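Long-range contacts in adenylation domain (Streptomyces sp., PDB 5N9W), which is an adenylation domain of the ANL family of AMP-binding enzymes, with a large N-terminal part and a smaller C-terminal alpha/beta part: residues Val452-Glu457 against Ser520-Phe525; Asp462-Cys467 against Gln498-Leu503; Pro446-Ala451 against Cys467-Gln472. All coordinates share one frame; numbering follows the deposited sequence.

How the contacts relate
All three contacts lie in the small C-terminal part of the chain, around one three-stranded sheet. Contact 1 is the most buried: helix 518-528 covers one face of strand 448-457, and its chemistry is almost wholly aromatic and apolar. Contacts 2 and 3 are made within the sheet, so backbone hydrogen bonds carry them. Both use strand 462-471, the middle strand, and share C467. Contact 2 joins it in parallel to edge strand 501-504 and is partly buried, with a polar fringe at R464 and S500. Contact 3 joins it in antiparallel fashion to strand 448-457, the strand of contact 1, and runs out to exposed residues at V449 and Q472.

Contact 1 of 3, residues Val452-Glu457 against Ser520-Phe525; sequences VVWVHE and SVARAF
W454 carries this contact, its indole lying between the strand and three residues of the helix. V521 sits over one face of the six-membered ring, with CG1 4.1 Å from the ring centroid and only 15° off the normal, a CH-pi contact. A522 comes so close, its CA 3.7 Å from CZ2 of W454, because its small side chain lets the indole settle against the helix backbone. At the ring edge, near the indole plane, CB of F525 stands 3.9 Å from CZ2 of W454. A chi1 of 73° places CG of W454 between its backbone N and carbonyl carbon, and from there the wide ring reaches across to the helix.

Beyond this point the aromatic groups are set nearly perpendicular in a chain. The edge of W454 is directed toward the face of F525 in an offset edge-to-face pair, with centroids 5.8 Å apart and planes at 87°. F525 in turn presents its edge to the face of H456, the centroids of these two rings being 4.8 Å apart. The cluster belongs to the alpha/beta architecture of the C-terminal part, in which helix 518-528 packs across one side of the sheet while V453, pointing the other way, meets L435 and V438 of helix 435-443. The middle strand adds to the same buried layer, V466 touching F525 and A468 touching V521.

The packing is looser at V452. V452 and V521 graze one another as they run past from opposite sides, at 4.2 Å between CG1 of V452 and CG2 of V521, a modest touch between branched side chains. On the solvent side of the helix, R523 points away from the strand and is exposed, as befits a long charged residue there.

Contact 2 of 3, residues Asp462-Cys467 against Gln498-Leu503; sequences DSRLVC and QPSQYL
C467 and the pair Q501 and L503 supply the regular backbone bonds of this parallel pairing. N of C467 donates to O of Q501 at 2.9 Å, and N of L503 donates to O of C467 at 2.7 Å, so the middle strand of the sheet gains edge strand 501-504 as its neighbour.

A second group of bonds gathers where the chain turns into the edge strand. O of L465 is gripped twice by S500, by its N at 2.7 Å and by its OG at 2.8 Å, the two donors arriving from opposite faces of the carbonyl plane. Serine suits the place because a chi1 of 65° turns its short hydroxyl back between N and the carbonyl carbon, so that backbone and side chain reach one acceptor. The bent side chain of R464 then comes alongside and gives a weak bond from NE to OG of S500, 3.2 Å long and only 129° at the hydrogen. The guanidinium also makes a cation-pi contact with F458, while the carbonyl of S500 takes a bond from R486.

Apolar contacts fill the rest. C467, a small residue, sits in the corner made by P499 and Y502, its CB 3.9 Å from CG of P499 and 3.8 Å from CD2 of Y502, with its sulfur set obliquely beside the tyrosine ring. On the other face V466 and Q501 run in the same direction, CG1 of V466 being 4.0 Å from CB of Q501 and closer still to the glutamine's backbone O, and both residues meet F525 of helix 518-528.

R464 may modestly polarise the S500 hydroxyl, although their bond is weak and D462, in a long salt bridge with R464, offsets part of the charge. The firmer consequence is that the double grip of S500 on O of L465 pins the incoming loop to the middle strand.

Contact 3 of 3, residues Pro446-Ala451 against Cys467-Gln472; sequences PAVVDA and CAYTAQ
The classic beta bulge formed by V449 and D450 opposite T470 interrupts the antiparallel hairpin of strands 448-457 and 462-471. N of V449 donates to O of T470 at 2.7 Å, and N of D450 points to the same oxygen in a weak bond of 3.4 Å. The near-helical backbone of V449 (psi -57°) inserts the extra residue, shifting the pairing by one between V448 and D450.

Past the bulge regular pairing resumes, with N of T470 bonded to O of D450 at 2.8 Å. The threonine hydroxyl, turned between N and the carbonyl carbon by a chi1 of 51°, adds a weak bond from OG1 to that same O at 3.3 Å. A beta-branched residue suits an extended strand, and this one brings a polar atom to the bulge. The carboxylate of D450 turns to R510, with which it forms a salt bridge. At the open end of the hairpin N of Q472 reaches O of A447 at 2.9 Å; Q472 itself is exposed and poorly ordered.

On the face of V448, A451 and Y469 the contacts between the two strands are apolar. V448 comes roughly perpendicular to the Y469 side chain, CG2 of the valine lying 3.7 Å from CD2 of the tyrosine, whose hydroxyl bonds to O of P480. A451 faces Y469 across a non-hydrogen-bonded pair, where the small methyl suits a close pairing, and it also touches V442 of helix 435-443. CB of A451 lies 4.1 Å from CB of Y469 and 4.2 Å from SG of C467.

Contact 1 of 3, residues Val452-Glu457 against Ser520-Phe525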
loop_
_atom_site.group_PDB
_atom_site.type_symbol
_atom_site.label_atom_id
_atom_site.label_comp_id
_atom_site.label_asym_id
_atom_site.label_seq_id
_atom_site.Cartn_x
_atom_site.Cartn_y
_atom_site.Cartn_z
ATOM N N VAL A 452 5.388 18.328 2.945
ATOM C CA VAL A 452 6.452 17.494 3.480
ATOM C C VAL A 452 7.627 18.379 3.909
ATOM O O VAL A 452 8.079 19.233 3.161
ATOM C CB VAL A 452 6.902 16.441 2.467
ATOM C CG1 VAL A 452 7.402 17.098 1.204
ATOM C CG2 VAL A 452 7.963 15.538 3.067
ATOM N N VAL A 453 8.097 18.204 5.136
ATOM C CA VAL A 453 9.237 18.975 5.600
ATOM C C VAL A 453 10.400 18.032 5.853
ATOM O O VAL A 453 10.205 16.864 6.219
ATOM C CB VAL A 453 8.910 19.811 6.868
ATOM C CG1 VAL A 453 7.500 20.370 6.788
ATOM C CG2 VAL A 453 9.049 18.998 8.114
ATOM N N TRP A 454 11.609 18.527 5.607
ATOM C CA TRP A 454 12.805 17.732 5.852
ATOM C C TRP A 454 14.027 18.582 6.154
ATOM O O TRP A 454 14.026 19.787 5.925
ATOM C CB TRP A 454 13.101 16.839 4.665
ATOM C CG TRP A 454 13.634 17.545 3.468
ATOM C CD1 TRP A 454 14.927 17.582 3.063
ATOM C CD2 TRP A 454 12.882 18.278 2.475
ATOM N NE1 TRP A 454 15.036 18.298 1.897
ATOM C CE2 TRP A 454 13.802 18.741 1.518
ATOM C CE3 TRP A 454 11.537 18.602 2.322
ATOM C CZ2 TRP A 454 13.417 19.503 0.413
ATOM C CZ3 TRP A 454 11.153 19.358 1.224
ATOM C CH2 TRP A 454 12.085 19.801 0.285
ATOM N N VAL A 455 15.068 17.939 6.671
ATOM C CA VAL A 455 16.352 18.584 6.864
ATOM C C VAL A 455 17.168 18.524 5.602
ATOM O O VAL A 455 17.537 17.453 5.163
ATOM C CB VAL A 455 17.145 17.918 7.969
ATOM C CG1 VAL A 455 18.401 18.732 8.271
ATOM C CG2 VAL A 455 16.282 17.787 9.183
ATOM N N HIS A 456 17.468 19.666 5.017
ATOM C CA HIS A 456 18.204 19.682 3.770
ATOM C C HIS A 456 19.655 20.176 3.971
ATOM O O HIS A 456 19.879 21.149 4.688
ATOM C CB HIS A 456 17.438 20.556 2.794
ATOM C CG HIS A 456 17.915 20.466 1.389
ATOM N ND1 HIS A 456 18.653 21.467 0.805
ATOM C CD2 HIS A 456 17.747 19.512 0.443
ATOM C CE1 HIS A 456 18.932 21.132 -0.440
ATOM N NE2 HIS A 456 18.390 19.954 -0.687
ATOM N N GLU A 457 20.631 19.491 3.372
ATOM C CA GLU A 457 22.039 19.904 3.467
ATOM C C GLU A 457 22.377 20.911 2.366
ATOM O O GLU A 457 22.594 20.532 1.223
ATOM C CB GLU A 457 22.995 18.699 3.369
ATOM C CG GLU A 457 22.740 17.548 4.371
ATOM C CD GLU A 457 23.900 16.538 4.464
ATOM O OE1 GLU A 457 24.643 16.362 3.472
ATOM O OE2 GLU A 457 24.080 15.918 5.538
ATOM N N SER A 520 13.115 12.450 -3.585
ATOM C CA SER A 520 12.788 13.065 -4.853
ATOM C C SER A 520 12.448 14.538 -4.665
ATOM O O SER A 520 12.833 15.382 -5.477
ATOM C CB SER A 520 11.629 12.335 -5.525
ATOM O OG SER A 520 11.189 13.054 -6.664
ATOM N N VAL A 521 11.729 14.854 -3.595
ATOM C CA VAL A 521 11.365 16.235 -3.350
ATOM C C VAL A 521 12.638 17.050 -3.058
ATOM O O VAL A 521 12.786 18.157 -3.552
ATOM C CB VAL A 521 10.328 16.360 -2.210
ATOM C CG1 VAL A 521 10.927 16.030 -0.858
ATOM C CG2 VAL A 521 9.748 17.748 -2.187
ATOM N N ALA A 522 13.575 16.480 -2.311
ATOM C CA ALA A 522 14.855 17.137 -2.079
ATOM C C ALA A 522 15.562 17.432 -3.389
ATOM O O ALA A 522 16.070 18.534 -3.584
ATOM C CB ALA A 522 15.741 16.297 -1.196
ATOM N N ARG A 523 15.598 16.451 -4.286
ATOM C CA ARG A 523 16.245 16.659 -5.576
ATOM C C ARG A 523 15.496 17.688 -6.401
ATOM O O ARG A 523 16.109 18.477 -7.094
ATOM C CB ARG A 523 16.363 15.349 -6.352
ATOM C CG ARG A 523 17.318 14.353 -5.712
ATOM C CD ARG A 523 17.433 13.060 -6.506
ATOM N NE ARG A 523 17.479 11.887 -5.627
ATOM C CZ ARG A 523 16.545 10.937 -5.592
ATOM N NH1 ARG A 523 15.496 11.003 -6.402
ATOM N NH2 ARG A 523 16.670 9.907 -4.761
ATOM N N ALA A 524 14.169 17.683 -6.331
ATOM C CA ALA A 524 13.392 18.680 -7.053
ATOM C C ALA A 524 13.730 20.076 -6.527
ATOM O O ALA A 524 13.883 21.015 -7.292
ATOM C CB ALA A 524 11.913 18.397 -6.932
ATOM N N PHE A 525 13.856 20.186 -5.213
ATOM C CA PHE A 525 14.250 21.414 -4.555
ATOM C C PHE A 525 15.645 21.928 -4.982
ATOM O O PHE A 525 15.806 23.097 -5.345
ATOM C CB PHE A 525 14.208 21.188 -3.045
ATOM C CG PHE A 525 14.631 22.362 -2.249
ATOM C CD1 PHE A 525 13.865 23.518 -2.236
ATOM C CD2 PHE A 525 15.787 22.310 -1.488
ATOM C CE1 PHE A 525 14.261 24.614 -1.491
ATOM C CE2 PHE A 525 16.191 23.397 -0.733
ATOM C CZ PHE A 525 15.432 24.550 -0.732
#

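Contact 2 of 3, residues Asp462-Cys467 against Gln498-Leu503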
loop_
_atom_site.group_PDB
_atom_site.type_symbol
_atom_site.label_atom_id
_atom_site.label_comp_id
_atom_site.label_asym_id
_atom_site.label_seq_id
_atom_site.Cartn_x
_atom_site.Cartn_y
_atom_site.Cartn_z
ATOM N N ASP A 462 25.645 23.725 6.795
ATOM C CA ASP A 462 24.394 24.436 6.574
ATOM C C ASP A 462 23.222 23.474 6.359
ATOM O O ASP A 462 22.820 23.204 5.234
ATOM C CB ASP A 462 24.542 25.377 5.382
ATOM C CG ASP A 462 23.480 26.449 5.349
ATOM O OD1 ASP A 462 22.738 26.579 6.344
ATOM O OD2 ASP A 462 23.401 27.168 4.326
ATOM N N SER A 463 22.686 22.959 7.456
ATOM C CA SER A 463 21.511 22.112 7.410
ATOM C C SER A 463 20.319 22.837 8.008
ATOM O O SER A 463 20.379 23.335 9.129
ATOM C CB SER A 463 21.777 20.809 8.136
ATOM O OG SER A 463 22.743 20.084 7.410
ATOM N N ARG A 464 19.246 22.925 7.232
ATOM C CA ARG A 464 18.051 23.646 7.651
ATOM C C ARG A 464 16.776 22.930 7.205
ATOM O O ARG A 464 16.772 22.173 6.232
ATOM C CB ARG A 464 18.051 25.071 7.089
ATOM C CG ARG A 464 19.147 26.005 7.585
ATOM C CD ARG A 464 19.691 26.868 6.442
ATOM N NE ARG A 464 18.629 27.547 5.711
ATOM C CZ ARG A 464 18.713 27.928 4.442
ATOM N NH1 ARG A 464 19.815 27.695 3.742
ATOM N NH2 ARG A 464 17.686 28.539 3.869
ATOM N N LEU A 465 15.692 23.189 7.925
ATOM C CA LEU A 465 14.368 22.698 7.567
ATOM C C LEU A 465 13.841 23.327 6.292
ATOM O O LEU A 465 13.830 24.543 6.157
ATOM C CB LEU A 465 13.377 22.971 8.694
ATOM C CG LEU A 465 13.414 22.024 9.873
ATOM C CD1 LEU A 465 12.230 22.300 10.777
ATOM C CD2 LEU A 465 13.375 20.614 9.344
ATOM N N VAL A 466 13.386 22.494 5.368
ATOM C CA VAL A 466 12.683 22.987 4.187
ATOM C C VAL A 466 11.294 22.352 4.120
ATOM O O VAL A 466 11.070 21.275 4.661
ATOM C CB VAL A 466 13.461 22.690 2.889
ATOM C CG1 VAL A 466 12.901 23.495 1.716
ATOM C CG2 VAL A 466 14.915 23.019 3.069
ATOM N N CYS A 467 10.363 23.032 3.469
ATOM C CA CYS A 467 9.029 22.508 3.298
ATOM C C CYS A 467 8.614 22.593 1.841
ATOM O O CYS A 467 8.804 23.620 1.193
ATOM C CB CYS A 467 8.040 23.269 4.178
ATOM S SG CYS A 467 6.290 22.944 3.869
ATOM N N GLN A 498 10.262 26.017 12.695
ATOM C CA GLN A 498 9.772 26.683 11.501
ATOM C C GLN A 498 10.681 26.462 10.293
ATOM O O GLN A 498 11.899 26.626 10.372
ATOM C CB GLN A 498 9.589 28.172 11.781
ATOM C CG GLN A 498 8.540 28.406 12.858
ATOM C CD GLN A 498 8.418 29.849 13.323
ATOM O OE1 GLN A 498 9.061 30.762 12.792
ATOM N NE2 GLN A 498 7.585 30.057 14.328
ATOM N N PRO A 499 10.089 26.043 9.172
ATOM C CA PRO A 499 10.904 25.807 7.984
ATOM C C PRO A 499 11.636 27.063 7.581
ATOM O O PRO A 499 11.063 28.131 7.708
ATOM C CB PRO A 499 9.878 25.398 6.933
ATOM C CG PRO A 499 8.795 24.757 7.731
ATOM C CD PRO A 499 8.708 25.566 8.990
ATOM N N SER A 500 12.867 26.923 7.109
ATOM C CA SER A 500 13.670 28.056 6.698
ATOM C C SER A 500 13.317 28.459 5.280
ATOM O O SER A 500 13.520 29.599 4.883
ATOM C CB SER A 500 15.165 27.732 6.799
ATOM O OG SER A 500 15.526 26.700 5.894
ATOM N N GLN A 501 12.771 27.515 4.519
ATOM C CA GLN A 501 12.411 27.762 3.124
ATOM C C GLN A 501 11.171 26.982 2.709
ATOM O O GLN A 501 10.983 25.841 3.139
ATOM C CB GLN A 501 13.572 27.382 2.223
ATOM C CG GLN A 501 13.511 27.949 0.839
ATOM C CD GLN A 501 14.896 28.157 0.301
ATOM O OE1 GLN A 501 15.856 28.237 1.069
ATOM N NE2 GLN A 501 15.022 28.234 -1.012
ATOM N N TYR A 502 10.351 27.594 1.853
ATOM C CA TYR A 502 9.113 26.980 1.347
ATOM C C TYR A 502 9.111 26.820 -0.164
ATOM O O TYR A 502 9.353 27.775 -0.897
ATOM C CB TYR A 502 7.890 27.807 1.734
ATOM C CG TYR A 502 7.534 27.751 3.192
ATOM C CD1 TYR A 502 8.059 28.675 4.084
ATOM C CD2 TYR A 502 6.643 26.795 3.678
ATOM C CE1 TYR A 502 7.735 28.637 5.408
ATOM C CE2 TYR A 502 6.312 26.753 5.008
ATOM C CZ TYR A 502 6.868 27.681 5.868
ATOM O OH TYR A 502 6.564 27.674 7.200
ATOM N N LEU A 503 8.797 25.611 -0.622
ATOM C CA LEU A 503 8.697 25.329 -2.053
ATOM C C LEU A 503 7.271 24.933 -2.453
ATOM O O LEU A 503 6.745 23.914 -2.003
ATOM C CB LEU A 503 9.673 24.222 -2.455
ATOM C CG LEU A 503 9.548 23.738 -3.897
ATOM C CD1 LEU A 503 10.028 24.795 -4.877
ATOM C CD2 LEU A 503 10.290 22.423 -4.083
#

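Contact 3 of 3, residues Pro446-Ala451 against Cys467-Gln472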
loop_
_atom_site.group_PDB
_atom_site.type_symbol
_atom_site.label_atom_id
_atom_site.label_comp_id
_atom_site.label_asym_id
_atom_site.label_seq_id
_atom_site.Cartn_x
_atom_site.Cartn_y
_atom_site.Cartn_z
ATOM N N PRO A 446 -5.700 26.494 5.552
ATOM C CA PRO A 446 -6.879 26.102 4.769
ATOM C C PRO A 446 -6.540 25.856 3.310
ATOM O O PRO A 446 -7.019 24.899 2.717
ATOM C CB PRO A 446 -7.810 27.305 4.903
ATOM C CG PRO A 446 -7.367 27.991 6.127
ATOM C CD PRO A 446 -5.887 27.783 6.230
ATOM N N ALA A 447 -5.701 26.717 2.748
ATOM C CA ALA A 447 -5.326 26.666 1.336
ATOM C C ALA A 447 -4.231 25.645 1.026
ATOM O O ALA A 447 -3.840 25.483 -0.130
ATOM C CB ALA A 447 -4.880 28.030 0.884
ATOM N N VAL A 448 -3.730 24.975 2.057
ATOM C CA VAL A 448 -2.683 23.990 1.875
ATOM C C VAL A 448 -3.262 22.589 2.008
ATOM O O VAL A 448 -3.814 22.230 3.046
ATOM C CB VAL A 448 -1.541 24.183 2.883
ATOM C CG1 VAL A 448 -0.669 22.938 2.962
ATOM C CG2 VAL A 448 -0.703 25.410 2.503
ATOM N N VAL A 449 -3.151 21.822 0.928
ATOM C CA VAL A 449 -3.575 20.422 0.886
ATOM C C VAL A 449 -2.603 19.502 1.608
ATOM O O VAL A 449 -2.972 18.776 2.527
ATOM C CB VAL A 449 -3.693 19.923 -0.555
ATOM C CG1 VAL A 449 -4.156 18.486 -0.568
ATOM C CG2 VAL A 449 -4.622 20.809 -1.354
ATOM N N ASP A 450 -1.349 19.550 1.175
ATOM C CA ASP A 450 -0.338 18.621 1.645
ATOM C C ASP A 450 1.018 19.295 1.821
ATOM O O ASP A 450 1.305 20.291 1.176
ATOM C CB ASP A 450 -0.204 17.467 0.662
ATOM C CG ASP A 450 -0.493 16.139 1.294
ATOM O OD1 ASP A 450 0.000 15.921 2.428
ATOM O OD2 ASP A 450 -1.222 15.333 0.656
ATOM N N ALA A 451 1.855 18.716 2.673
ATOM C CA ALA A 451 3.158 19.281 2.972
ATOM C C ALA A 451 4.141 18.202 3.386
ATOM O O ALA A 451 3.786 17.283 4.099
ATOM C CB ALA A 451 3.049 20.346 4.068
ATOM N N CYS A 467 10.363 23.032 3.469
ATOM C CA CYS A 467 9.029 22.508 3.298
ATOM C C CYS A 467 8.614 22.593 1.841
ATOM O O CYS A 467 8.804 23.620 1.193
ATOM C CB CYS A 467 8.040 23.269 4.178
ATOM S SG CYS A 467 6.290 22.944 3.869
ATOM N N ALA A 468 8.063 21.493 1.325
ATOM C CA ALA A 468 7.339 21.527 0.058
ATOM C C ALA A 468 5.854 21.291 0.338
ATOM O O ALA A 468 5.487 20.537 1.247
ATOM C CB ALA A 468 7.890 20.508 -0.902
ATOM N N TYR A 469 4.997 21.955 -0.419
ATOM C CA TYR A 469 3.583 21.867 -0.137
ATOM C C TYR A 469 2.725 22.036 -1.383
ATOM O O TYR A 469 3.144 22.623 -2.377
ATOM C CB TYR A 469 3.181 22.910 0.909
ATOM C CG TYR A 469 3.214 24.324 0.377
ATOM C CD1 TYR A 469 4.416 25.014 0.262
ATOM C CD2 TYR A 469 2.041 24.969 -0.013
ATOM C CE1 TYR A 469 4.456 26.305 -0.230
ATOM C CE2 TYR A 469 2.069 26.261 -0.506
ATOM C CZ TYR A 469 3.285 26.930 -0.613
ATOM O OH TYR A 469 3.336 28.219 -1.105
ATOM N N THR A 470 1.508 21.524 -1.301
ATOM C CA THR A 470 0.548 21.620 -2.385
ATOM C C THR A 470 -0.649 22.460 -1.972
ATOM O O THR A 470 -1.170 22.308 -0.863
ATOM C CB THR A 470 0.082 20.245 -2.800
ATOM O OG1 THR A 470 -0.346 19.527 -1.637
ATOM C CG2 THR A 470 1.225 19.496 -3.418
ATOM N N ALA A 471 -1.075 23.345 -2.871
ATOM C CA ALA A 471 -2.191 24.257 -2.619
ATOM C C ALA A 471 -3.513 23.735 -3.153
ATOM O O ALA A 471 -3.536 22.836 -3.983
ATOM C CB ALA A 471 -1.901 25.601 -3.229
ATOM N N GLN A 472 -4.616 24.314 -2.686
ATOM C CA GLN A 472 -5.939 23.984 -3.222
ATOM C C GLN A 472 -6.583 25.220 -3.830
ATOM O O GLN A 472 -6.394 26.335 -3.337
ATOM C CB GLN A 472 -6.851 23.402 -2.139
ATOM C CG GLN A 472 -7.319 24.403 -1.088
ATOM C CD GLN A 472 -8.124 23.751 0.035
ATOM O OE1 GLN A 472 -7.799 22.649 0.484
ATOM N NE2 GLN A 472 -9.177 24.430 0.492
#